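Local coordinates for biogenic amine-binding protein (Rhodnius prolixus, PDB 4GE1) that binds small biogenic amines, probably including serotonin and norepinephrine, in the saliva of a blood-feeding insect, and holds tryptamine here in its lipocalin barrel, at residues Phe19-Trp24 against Gln139-Asn144; Thr44-Gln49 against Glu58-Tyr63. All coordinates share one frame; numbering follows the deposited sequence.

Contact 1. Residues Phe19-Trp24 against Gln139-Asn144; sequences FFTGSW and QSRTEN. With TSS (2-(1H-indol-3-yl)ethanamine), chain E.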
ATOM      1  N   PHE A  19     -10.598  -1.228   8.627  1.00 44.66           N
ATOM      2  CA  PHE A  19      -9.321  -1.192   7.930  1.00 44.42           C
ATOM      3  C   PHE A  19      -9.147   0.092   7.127  1.00 42.68           C
ATOM      4  O   PHE A  19      -8.131   0.781   7.252  1.00 42.49           O
ATOM      5  CB  PHE A  19      -9.138  -2.418   7.031  1.00 41.75           C
ATOM      6  CG  PHE A  19      -7.747  -2.545   6.459  1.00 42.92           C
ATOM      7  CD1 PHE A  19      -7.438  -2.007   5.221  1.00 35.52           C
ATOM      8  CD2 PHE A  19      -6.745  -3.201   7.167  1.00 39.40           C
ATOM      9  CE1 PHE A  19      -6.153  -2.123   4.693  1.00 39.02           C
ATOM     10  CE2 PHE A  19      -5.469  -3.319   6.648  1.00 33.58           C
ATOM     11  CZ  PHE A  19      -5.171  -2.777   5.411  1.00 34.90           C
ATOM     12  N   PHE A  20     -10.137   0.407   6.302  1.00 35.89           N
ATOM     13  CA  PHE A  20     -10.050   1.575   5.432  1.00 39.28           C
ATOM     14  C   PHE A  20     -10.438   2.872   6.152  1.00 46.67           C
ATOM     15  O   PHE A  20     -11.412   3.541   5.795  1.00 44.18           O
ATOM     16  CB  PHE A  20     -10.896   1.368   4.181  1.00 44.17           C
ATOM     17  CG  PHE A  20     -10.428   0.236   3.317  1.00 44.27           C
ATOM     18  CD1 PHE A  20     -11.154  -0.944   3.244  1.00 35.79           C
ATOM     19  CD2 PHE A  20      -9.248   0.344   2.593  1.00 36.61           C
ATOM     20  CE1 PHE A  20     -10.727  -1.990   2.445  1.00 30.53           C
ATOM     21  CE2 PHE A  20      -8.809  -0.695   1.792  1.00 44.08           C
ATOM     22  CZ  PHE A  20      -9.552  -1.868   1.715  1.00 32.26           C
ATOM     23  N   THR A  21      -9.663   3.213   7.173  1.00 44.98           N
ATOM     24  CA  THR A  21      -9.813   4.488   7.854  1.00 45.37           C
ATOM     25  C   THR A  21      -8.455   4.908   8.394  1.00 43.24           C
ATOM     26  O   THR A  21      -7.623   4.063   8.713  1.00 47.23           O
ATOM     27  CB  THR A  21     -10.826   4.413   9.004  1.00 43.38           C
ATOM     28  OG1 THR A  21     -10.903   5.688   9.648  1.00 46.43           O
ATOM     29  CG2 THR A  21     -10.400   3.374  10.022  1.00 46.84           C
ATOM     30  N   GLY A  22      -8.231   6.215   8.489  1.00 32.15           N
ATOM     31  CA  GLY A  22      -6.950   6.719   8.941  1.00 36.12           C
ATOM     32  C   GLY A  22      -5.875   6.464   7.899  1.00 37.54           C
ATOM     33  O   GLY A  22      -6.148   6.491   6.699  1.00 34.43           O
ATOM     34  N   SER A  23      -4.659   6.191   8.358  1.00 36.84           N
ATOM     35  CA  SER A  23      -3.511   6.095   7.460  1.00 38.10           C
ATOM     36  C   SER A  23      -2.542   4.967   7.830  1.00 36.12           C
ATOM     37  O   SER A  23      -2.627   4.385   8.919  1.00 31.85           O
ATOM     38  CB  SER A  23      -2.757   7.426   7.441  1.00 33.02           C
ATOM     39  OG  SER A  23      -2.277   7.730   8.738  1.00 33.46           O
ATOM     40  N   TRP A  24      -1.615   4.689   6.912  1.00 28.98           N
ATOM     41  CA  TRP A  24      -0.614   3.635   7.065  1.00 32.08           C
ATOM     42  C   TRP A  24       0.771   4.114   6.639  1.00 31.17           C
ATOM     43  O   TRP A  24       0.900   4.893   5.704  1.00 31.94           O
ATOM     44  CB  TRP A  24      -0.971   2.435   6.180  1.00 29.28           C
ATOM     45  CG  TRP A  24      -2.195   1.645   6.617  1.00 35.41           C
ATOM     46  CD1 TRP A  24      -3.466   1.754   6.125  1.00 36.03           C
ATOM     47  CD2 TRP A  24      -2.240   0.608   7.606  1.00 32.11           C
ATOM     48  NE1 TRP A  24      -4.297   0.854   6.751  1.00 38.14           N
ATOM     49  CE2 TRP A  24      -3.567   0.141   7.664  1.00 33.88           C
ATOM     50  CE3 TRP A  24      -1.284   0.030   8.449  1.00 31.93           C
ATOM     51  CZ2 TRP A  24      -3.962  -0.869   8.533  1.00 36.34           C
ATOM     52  CZ3 TRP A  24      -1.676  -0.969   9.302  1.00 33.81           C
ATOM     53  CH2 TRP A  24      -3.005  -1.409   9.344  1.00 34.09           C
ATOM     54  N   GLN A 139       3.275  -2.845   6.743  1.00 33.95           N
ATOM     55  CA  GLN A 139       2.639  -1.546   6.941  1.00 32.20           C
ATOM     56  C   GLN A 139       2.244  -1.346   8.405  1.00 33.42           C
ATOM     57  O   GLN A 139       1.839  -2.286   9.089  1.00 37.82           O
ATOM     58  CB  GLN A 139       1.435  -1.400   5.999  1.00 32.16           C
ATOM     59  CG  GLN A 139       1.797  -1.712   4.538  1.00 30.32           C
ATOM     60  CD  GLN A 139       0.622  -1.602   3.579  1.00 31.08           C
ATOM     61  OE1 GLN A 139       0.783  -1.187   2.433  1.00 32.92           O
ATOM     62  NE2 GLN A 139      -0.559  -1.989   4.037  1.00 35.41           N
ATOM     63  N   SER A 140       2.397  -0.121   8.891  1.00 35.39           N
ATOM     64  CA  SER A 140       2.166   0.172  10.297  1.00 35.82           C
ATOM     65  C   SER A 140       1.284   1.410  10.434  1.00 34.66           C
ATOM     66  O   SER A 140       1.236   2.251   9.538  1.00 40.58           O
ATOM     67  CB  SER A 140       3.499   0.387  11.010  1.00 34.89           C
ATOM     68  OG  SER A 140       3.320   0.754  12.373  1.00 39.91           O
ATOM     69  N   ARG A 141       0.569   1.503  11.546  1.00 40.74           N
ATOM     70  CA  ARG A 141      -0.225   2.689  11.839  1.00 43.48           C
ATOM     71  C   ARG A 141       0.699   3.801  12.323  1.00 44.90           C
ATOM     72  O   ARG A 141       0.335   4.976  12.299  1.00 50.74           O
ATOM     73  CB  ARG A 141      -1.295   2.382  12.889  1.00 37.26           C
ATOM     74  CG  ARG A 141      -2.427   1.475  12.392  1.00 37.68           C
ATOM     75  CD  ARG A 141      -3.159   2.064  11.184  1.00 36.73           C
ATOM     76  NE  ARG A 141      -4.473   1.455  10.985  1.00 37.96           N
ATOM     77  CZ  ARG A 141      -5.314   1.778  10.006  1.00 40.52           C
ATOM     78  NH1 ARG A 141      -4.978   2.701   9.119  1.00 30.32           N
ATOM     79  NH2 ARG A 141      -6.500   1.177   9.916  1.00 38.33           N
ATOM     80  N   THR A 142       1.894   3.414  12.771  1.00 40.35           N
ATOM     81  CA  THR A 142       2.928   4.367  13.157  1.00 36.28           C
ATOM     82  C   THR A 142       4.141   4.229  12.235  1.00 41.12           C
ATOM     83  O   THR A 142       4.193   3.327  11.392  1.00 39.86           O
ATOM     84  CB  THR A 142       3.350   4.200  14.625  1.00 36.31           C
ATOM     85  OG1 THR A 142       3.655   2.826  14.878  1.00 46.34           O
ATOM     86  CG2 THR A 142       2.222   4.647  15.570  1.00 38.69           C
ATOM     87  N   GLU A 143       5.105   5.130  12.386  1.00 39.88           N
ATOM     88  CA  GLU A 143       6.252   5.178  11.483  1.00 47.08           C
ATOM     89  C   GLU A 143       7.143   3.943  11.624  1.00 46.76           C
ATOM     90  O   GLU A 143       7.811   3.539  10.672  1.00 46.66           O
ATOM     91  CB  GLU A 143       7.059   6.465  11.702  1.00 42.64           C
ATOM     92  CG  GLU A 143       6.240   7.729  11.508  1.00 51.89           C
ATOM     93  CD  GLU A 143       7.072   8.998  11.588  1.00 60.39           C
ATOM     94  OE1 GLU A 143       6.603   9.976  12.208  1.00 74.06           O
ATOM     95  OE2 GLU A 143       8.183   9.027  11.023  1.00 56.88           O
ATOM     96  N   ASN A 144       7.142   3.348  12.812  1.00 55.37           N
ATOM     97  CA  ASN A 144       7.889   2.118  13.068  1.00 58.67           C
ATOM     98  C   ASN A 144       6.929   1.000  13.458  1.00 56.29           C
ATOM     99  O   ASN A 144       5.823   1.272  13.929  1.00 56.56           O
ATOM    100  CB  ASN A 144       8.911   2.333  14.190  1.00 66.04           C
ATOM    101  CG  ASN A 144       9.690   3.631  14.032  1.00 77.03           C
ATOM    102  OD1 ASN A 144      10.693   3.684  13.316  1.00 78.82           O
ATOM    103  ND2 ASN A 144       9.231   4.686  14.704  1.00 75.05           N
TER
HETATM  104  N1  TSS E 201       0.745   2.715  -3.970  1.00 34.81           N
HETATM  105  CA  TSS E 201       1.006   1.588  -4.832  1.00 33.03           C
HETATM  106  CB  TSS E 201       1.502   0.335  -4.183  1.00 28.36           C
HETATM  107  CG  TSS E 201       0.943  -0.025  -2.843  1.00 22.27           C
HETATM  108  CD1 TSS E 201       1.619   0.004  -1.631  1.00 26.25           C
HETATM  109  NE1 TSS E 201       0.787  -0.404  -0.650  1.00 28.66           N
HETATM  110  CE2 TSS E 201      -0.449  -0.695  -1.190  1.00 29.18           C
HETATM  111  CD2 TSS E 201      -0.379  -0.475  -2.542  1.00 23.34           C
HETATM  112  CZ2 TSS E 201      -1.661  -1.144  -0.596  1.00 31.48           C
HETATM  113  CH2 TSS E 201      -2.780  -1.376  -1.390  1.00 29.68           C
HETATM  114  CZ3 TSS E 201      -2.708  -1.153  -2.767  1.00 33.62           C
HETATM  115  CE3 TSS E 201      -1.517  -0.704  -3.349  1.00 23.18           C
HETATM  116  O   HOH W   1      -1.763   6.623  11.345  1.00 37.23           O
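Arg141 lays its guanidinium flat on the indole of Trp24: the planes differ by 13°, and Arg141 CZ stands 3.3 Å from Trp24 CZ2. The cation sits off-centre, and the middle of the six-membered ring is covered instead by Arg141 CD, 3.7 Å from the centroid and almost on the ring normal, a CH-pi contact. A bend at chi2 (-58°) places that CD. Main-chain carbonyls hold the guanidinium's N-H groups. Arg141 NH1 gives Ser23 O a bond of 2.9 Å that lies in the guanidinium plane but reaches the oxygen from above its carbonyl plane, and it adds a weak one to Thr21 O; Arg141 NH2 donates to Phe19 O at 3.1 Å. Arg141 NE is taken by Tyr117 O. Gly22, Ser23 and Trp24 form the GxW signature of lipocalins at the start of the first barrel strand, and the arginine just after barrel strand 130-140 packs on its tryptophan as elsewhere in the family. On the pocket side, Gln139 CB touches Trp24 CE3 at 3.9 Å, and its extended chain carries Gln139 OE1 to tryptamine NE1 (3.2 Å, 155° at the hydrogen). Gln139 NE2 donates to Ser121 and Tyr112, which fixes the amide's orientation.

Contact 2. Residues Thr44-Gln49 against Glu58-Tyr63; sequences TKFLHQ and EVFSNY. With TSS (2-(1H-indol-3-yl)ethanamine), chain E.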
ATOM      1  N   THR A  44       6.860   5.894   2.267  1.00 27.61           N
ATOM      2  CA  THR A  44       5.486   5.996   1.804  1.00 30.91           C
ATOM      3  C   THR A  44       4.497   6.061   2.963  1.00 27.53           C
ATOM      4  O   THR A  44       4.569   5.286   3.915  1.00 29.62           O
ATOM      5  CB  THR A  44       5.103   4.856   0.842  1.00 33.68           C
ATOM      6  OG1 THR A  44       5.816   5.003  -0.399  1.00 27.08           O
ATOM      7  CG2 THR A  44       3.596   4.899   0.562  1.00 31.98           C
ATOM      8  N   LYS A  45       3.591   7.024   2.886  1.00 28.45           N
ATOM      9  CA  LYS A  45       2.466   7.091   3.803  1.00 28.23           C
ATOM     10  C   LYS A  45       1.230   7.148   2.932  1.00 25.78           C
ATOM     11  O   LYS A  45       1.238   7.782   1.869  1.00 22.21           O
ATOM     12  CB  LYS A  45       2.557   8.338   4.687  1.00 32.99           C
ATOM     13  CG  LYS A  45       1.332   8.587   5.556  1.00 33.56           C
ATOM     14  CD  LYS A  45       1.546   9.779   6.485  1.00 34.42           C
ATOM     15  CE  LYS A  45       0.375   9.947   7.452  1.00 36.19           C
ATOM     16  NZ  LYS A  45       0.632  11.014   8.476  1.00 33.41           N
ATOM     17  N   PHE A  46       0.171   6.465   3.344  1.00 26.66           N
ATOM     18  CA  PHE A  46      -1.073   6.606   2.604  1.00 25.34           C
ATOM     19  C   PHE A  46      -2.296   6.826   3.477  1.00 29.74           C
ATOM     20  O   PHE A  46      -2.326   6.454   4.653  1.00 28.20           O
ATOM     21  CB  PHE A  46      -1.272   5.526   1.517  1.00 31.01           C
ATOM     22  CG  PHE A  46      -1.353   4.102   2.021  1.00 35.50           C
ATOM     23  CD1 PHE A  46      -2.575   3.441   2.070  1.00 33.51           C
ATOM     24  CD2 PHE A  46      -0.206   3.398   2.360  1.00 32.76           C
ATOM     25  CE1 PHE A  46      -2.659   2.105   2.487  1.00 33.37           C
ATOM     26  CE2 PHE A  46      -0.279   2.058   2.771  1.00 31.98           C
ATOM     27  CZ  PHE A  46      -1.512   1.419   2.845  1.00 33.13           C
ATOM     28  N   LEU A  47      -3.281   7.487   2.885  1.00 28.72           N
ATOM     29  CA  LEU A  47      -4.499   7.863   3.583  1.00 24.23           C
ATOM     30  C   LEU A  47      -5.673   7.238   2.852  1.00 18.92           C
ATOM     31  O   LEU A  47      -5.771   7.336   1.631  1.00 29.07           O
ATOM     32  CB  LEU A  47      -4.633   9.392   3.569  1.00 31.56           C
ATOM     33  CG  LEU A  47      -5.572  10.068   4.560  1.00 39.02           C
ATOM     34  CD1 LEU A  47      -5.041   9.879   5.967  1.00 44.18           C
ATOM     35  CD2 LEU A  47      -5.707  11.551   4.233  1.00 41.81           C
ATOM     36  N   HIS A  48      -6.584   6.604   3.572  1.00 25.03           N
ATOM     37  CA  HIS A  48      -7.704   6.013   2.854  1.00 31.63           C
ATOM     38  C   HIS A  48      -9.056   6.040   3.560  1.00 34.90           C
ATOM     39  O   HIS A  48      -9.150   6.255   4.767  1.00 43.30           O
ATOM     40  CB  HIS A  48      -7.353   4.613   2.302  1.00 42.20           C
ATOM     41  CG  HIS A  48      -6.954   3.616   3.346  1.00 39.18           C
ATOM     42  ND1 HIS A  48      -6.377   2.403   3.033  1.00 35.71           N
ATOM     43  CD2 HIS A  48      -7.060   3.650   4.696  1.00 34.92           C
ATOM     44  CE1 HIS A  48      -6.141   1.731   4.146  1.00 37.18           C
ATOM     45  NE2 HIS A  48      -6.544   2.465   5.168  1.00 38.42           N
ATOM     46  N   GLN A  49     -10.109   5.847   2.775  1.00 33.25           N
ATOM     47  CA  GLN A  49     -11.463   5.910   3.304  1.00 39.30           C
ATOM     48  C   GLN A  49     -12.396   4.998   2.527  1.00 36.75           C
ATOM     49  O   GLN A  49     -12.154   4.681   1.362  1.00 37.24           O
ATOM     50  CB  GLN A  49     -11.994   7.340   3.224  1.00 36.52           C
ATOM     51  CG  GLN A  49     -11.771   7.962   1.853  1.00 43.51           C
ATOM     52  CD  GLN A  49     -12.663   9.155   1.558  1.00 44.09           C
ATOM     53  OE1 GLN A  49     -12.876  10.033   2.406  1.00 44.28           O
ATOM     54  NE2 GLN A  49     -13.182   9.201   0.334  1.00 46.47           N
ATOM     55  N   GLU A  58      -7.746   5.439  -1.896  1.00 31.31           N
ATOM     56  CA  GLU A  58      -6.481   5.354  -1.171  1.00 31.24           C
ATOM     57  C   GLU A  58      -5.428   6.235  -1.828  1.00 26.57           C
ATOM     58  O   GLU A  58      -5.093   6.042  -2.995  1.00 28.27           O
ATOM     59  CB  GLU A  58      -5.989   3.906  -1.105  1.00 34.98           C
ATOM     60  CG  GLU A  58      -7.079   2.883  -0.798  1.00 33.99           C
ATOM     61  CD  GLU A  58      -6.530   1.470  -0.652  1.00 33.09           C
ATOM     62  OE1 GLU A  58      -5.831   1.202   0.349  1.00 34.92           O
ATOM     63  OE2 GLU A  58      -6.800   0.634  -1.541  1.00 35.75           O
ATOM     64  N   VAL A  59      -4.925   7.209  -1.074  1.00 24.52           N
ATOM     65  CA  VAL A  59      -4.005   8.190  -1.630  1.00 24.92           C
ATOM     66  C   VAL A  59      -2.611   8.020  -1.051  1.00 18.98           C
ATOM     67  O   VAL A  59      -2.440   8.034   0.171  1.00 23.60           O
ATOM     68  CB  VAL A  59      -4.491   9.625  -1.379  1.00 28.76           C
ATOM     69  CG1 VAL A  59      -3.454  10.622  -1.864  1.00 30.00           C
ATOM     70  CG2 VAL A  59      -5.825   9.863  -2.080  1.00 25.30           C
ATOM     71  N   PHE A  60      -1.626   7.853  -1.934  1.00 25.93           N
ATOM     72  CA  PHE A  60      -0.252   7.571  -1.518  1.00 24.44           C
ATOM     73  C   PHE A  60       0.684   8.763  -1.734  1.00 26.48           C
ATOM     74  O   PHE A  60       0.660   9.404  -2.782  1.00 27.77           O
ATOM     75  CB  PHE A  60       0.309   6.362  -2.280  1.00 27.07           C
ATOM     76  CG  PHE A  60      -0.454   5.071  -2.050  1.00 29.66           C
ATOM     77  CD1 PHE A  60      -1.614   4.801  -2.753  1.00 23.15           C
ATOM     78  CD2 PHE A  60       0.021   4.113  -1.163  1.00 28.38           C
ATOM     79  CE1 PHE A  60      -2.307   3.611  -2.557  1.00 28.25           C
ATOM     80  CE2 PHE A  60      -0.672   2.915  -0.959  1.00 30.48           C
ATOM     81  CZ  PHE A  60      -1.831   2.668  -1.653  1.00 21.88           C
ATOM     82  N   SER A  61       1.495   9.053  -0.722  1.00 22.68           N
ATOM     83  CA  SER A  61       2.617   9.970  -0.859  1.00 31.67           C
ATOM     84  C   SER A  61       3.924   9.165  -0.809  1.00 30.45           C
ATOM     85  O   SER A  61       4.246   8.553   0.210  1.00 29.25           O
ATOM     86  CB  SER A  61       2.580  11.017   0.266  1.00 27.37           C
ATOM     87  OG  SER A  61       3.824  11.674   0.418  1.00 30.65           O
ATOM     88  N   ASN A  62       4.668   9.148  -1.910  1.00 23.78           N
ATOM     89  CA  ASN A  62       5.947   8.448  -1.919  1.00 21.90           C
ATOM     90  C   ASN A  62       7.092   9.428  -2.023  1.00 27.08           C
ATOM     91  O   ASN A  62       7.225  10.125  -3.026  1.00 27.27           O
ATOM     92  CB  ASN A  62       6.027   7.473  -3.089  1.00 23.04           C
ATOM     93  CG  ASN A  62       4.776   6.664  -3.243  1.00 26.84           C
ATOM     94  OD1 ASN A  62       4.435   5.858  -2.376  1.00 31.06           O
ATOM     95  ND2 ASN A  62       4.081   6.869  -4.348  1.00 29.55           N
ATOM     96  N   TYR A  63       7.922   9.460  -0.989  1.00 26.34           N
ATOM     97  CA  TYR A  63       9.029  10.399  -0.935  1.00 31.48           C
ATOM     98  C   TYR A  63      10.371   9.684  -1.058  1.00 31.32           C
ATOM     99  O   TYR A  63      10.668   8.770  -0.281  1.00 29.86           O
ATOM    100  CB  TYR A  63       9.002  11.183   0.372  1.00 25.11           C
ATOM    101  CG  TYR A  63      10.134  12.173   0.473  1.00 32.05           C
ATOM    102  CD1 TYR A  63      10.154  13.303  -0.329  1.00 33.77           C
ATOM    103  CD2 TYR A  63      11.187  11.974   1.360  1.00 25.40           C
ATOM    104  CE1 TYR A  63      11.180  14.213  -0.253  1.00 41.05           C
ATOM    105  CE2 TYR A  63      12.230  12.885   1.444  1.00 30.35           C
ATOM    106  CZ  TYR A  63      12.217  14.005   0.635  1.00 38.09           C
ATOM    107  OH  TYR A  63      13.236  14.928   0.698  1.00 38.93           O
TER
HETATM  108  N1  TSS E 201       0.745   2.715  -3.970  1.00 34.81           N
HETATM  109  CA  TSS E 201       1.006   1.588  -4.832  1.00 33.03           C
HETATM  110  CB  TSS E 201       1.502   0.335  -4.183  1.00 28.36           C
HETATM  111  CG  TSS E 201       0.943  -0.025  -2.843  1.00 22.27           C
HETATM  112  CD1 TSS E 201       1.619   0.004  -1.631  1.00 26.25           C
HETATM  113  NE1 TSS E 201       0.787  -0.404  -0.650  1.00 28.66           N
HETATM  114  CE2 TSS E 201      -0.449  -0.695  -1.190  1.00 29.18           C
HETATM  115  CD2 TSS E 201      -0.379  -0.475  -2.542  1.00 23.34           C
HETATM  116  CZ2 TSS E 201      -1.661  -1.144  -0.596  1.00 31.48           C
HETATM  117  CH2 TSS E 201      -2.780  -1.376  -1.390  1.00 29.68           C
HETATM  118  CZ3 TSS E 201      -2.708  -1.153  -2.767  1.00 33.62           C
HETATM  119  CE3 TSS E 201      -1.517  -0.704  -3.349  1.00 23.18           C
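Strands 44-49 and 58-63 run antiparallel, their segment axes 4.6 Å apart at closest and 166° between directions, with four backbone bonds in the hydrogen-bonded pairs Lys45-Ser61 and Leu47-Val59, and with Thr44-Asn62, Phe46-Phe60 and His48-Glu58 as non-hydrogen-bonded pairs. Phe46 and Phe60 form an offset stack, centroids 4.4 Å apart and planes tilted by 29°: Phe60 CE2 comes over one face of the Phe46 ring toward its rim and lies 3.3 Å from Phe46 CG. Phe46 CB covers one face of the Phe60 ring. Over the opposite face, above the ring centre, stands the amine of tryptamine, with N1 3.2 Å from Phe60 CD2; a protonated amine would be favoured by that electron-rich face. Strands 43-50 and 55-64 form a beta hairpin of the lipocalin barrel. Thr44, Phe46, His48, Glu58, Phe60 and Asn62 occupy the inward face, whereas Lys45, Val59 and Ser61 on the other face meet Leu184 of helix 181-189. His48 ND1 donates an almost straight bond (172°) to Glu58 OE1 at 3.0 Å; the acceptor lies in the imidazole plane and is met on its anti side, out of the carboxylate plane. Glu58 OE2 binds Tyr89 OH, so both carboxylate oxygens of this buried acid have partners. At the far end Thr44 OG1 donates to Asn62 OD1 at 2.6 Å, in the amide plane and on a lone pair, while Thr44 CG2 meets the edge of the Phe60 ring, 4.0 Å from Phe60 CD2. Asn62 ND2 bonds to Ser71 and to Asp73 OD1, making Asn62 a second-shell partner of Asp73, whose other oxygen bonds to the ligand.

Strand 23-31 is the common element of the two contacts: it is neighbour to strand 130-140, at whose end contact 1 lies, and to strand 43-50, the first arm of the contact 2 hairpin. The centres lie about 10 Å apart, and the join is direct. Phe46 N is 2.9 Å from Trp24 O and His48 N is 3.2 Å from Gly22 O, both probable hydrogen bonds, while the Trp24 and Phe46 rings meet with planes about 25° apart. The two contacts meet different ends of tryptamine, the indole N-H at contact 1 and the amine at contact 2. Asp73 of the pocket belongs to strand 69-78, next in the sheet after 55-64.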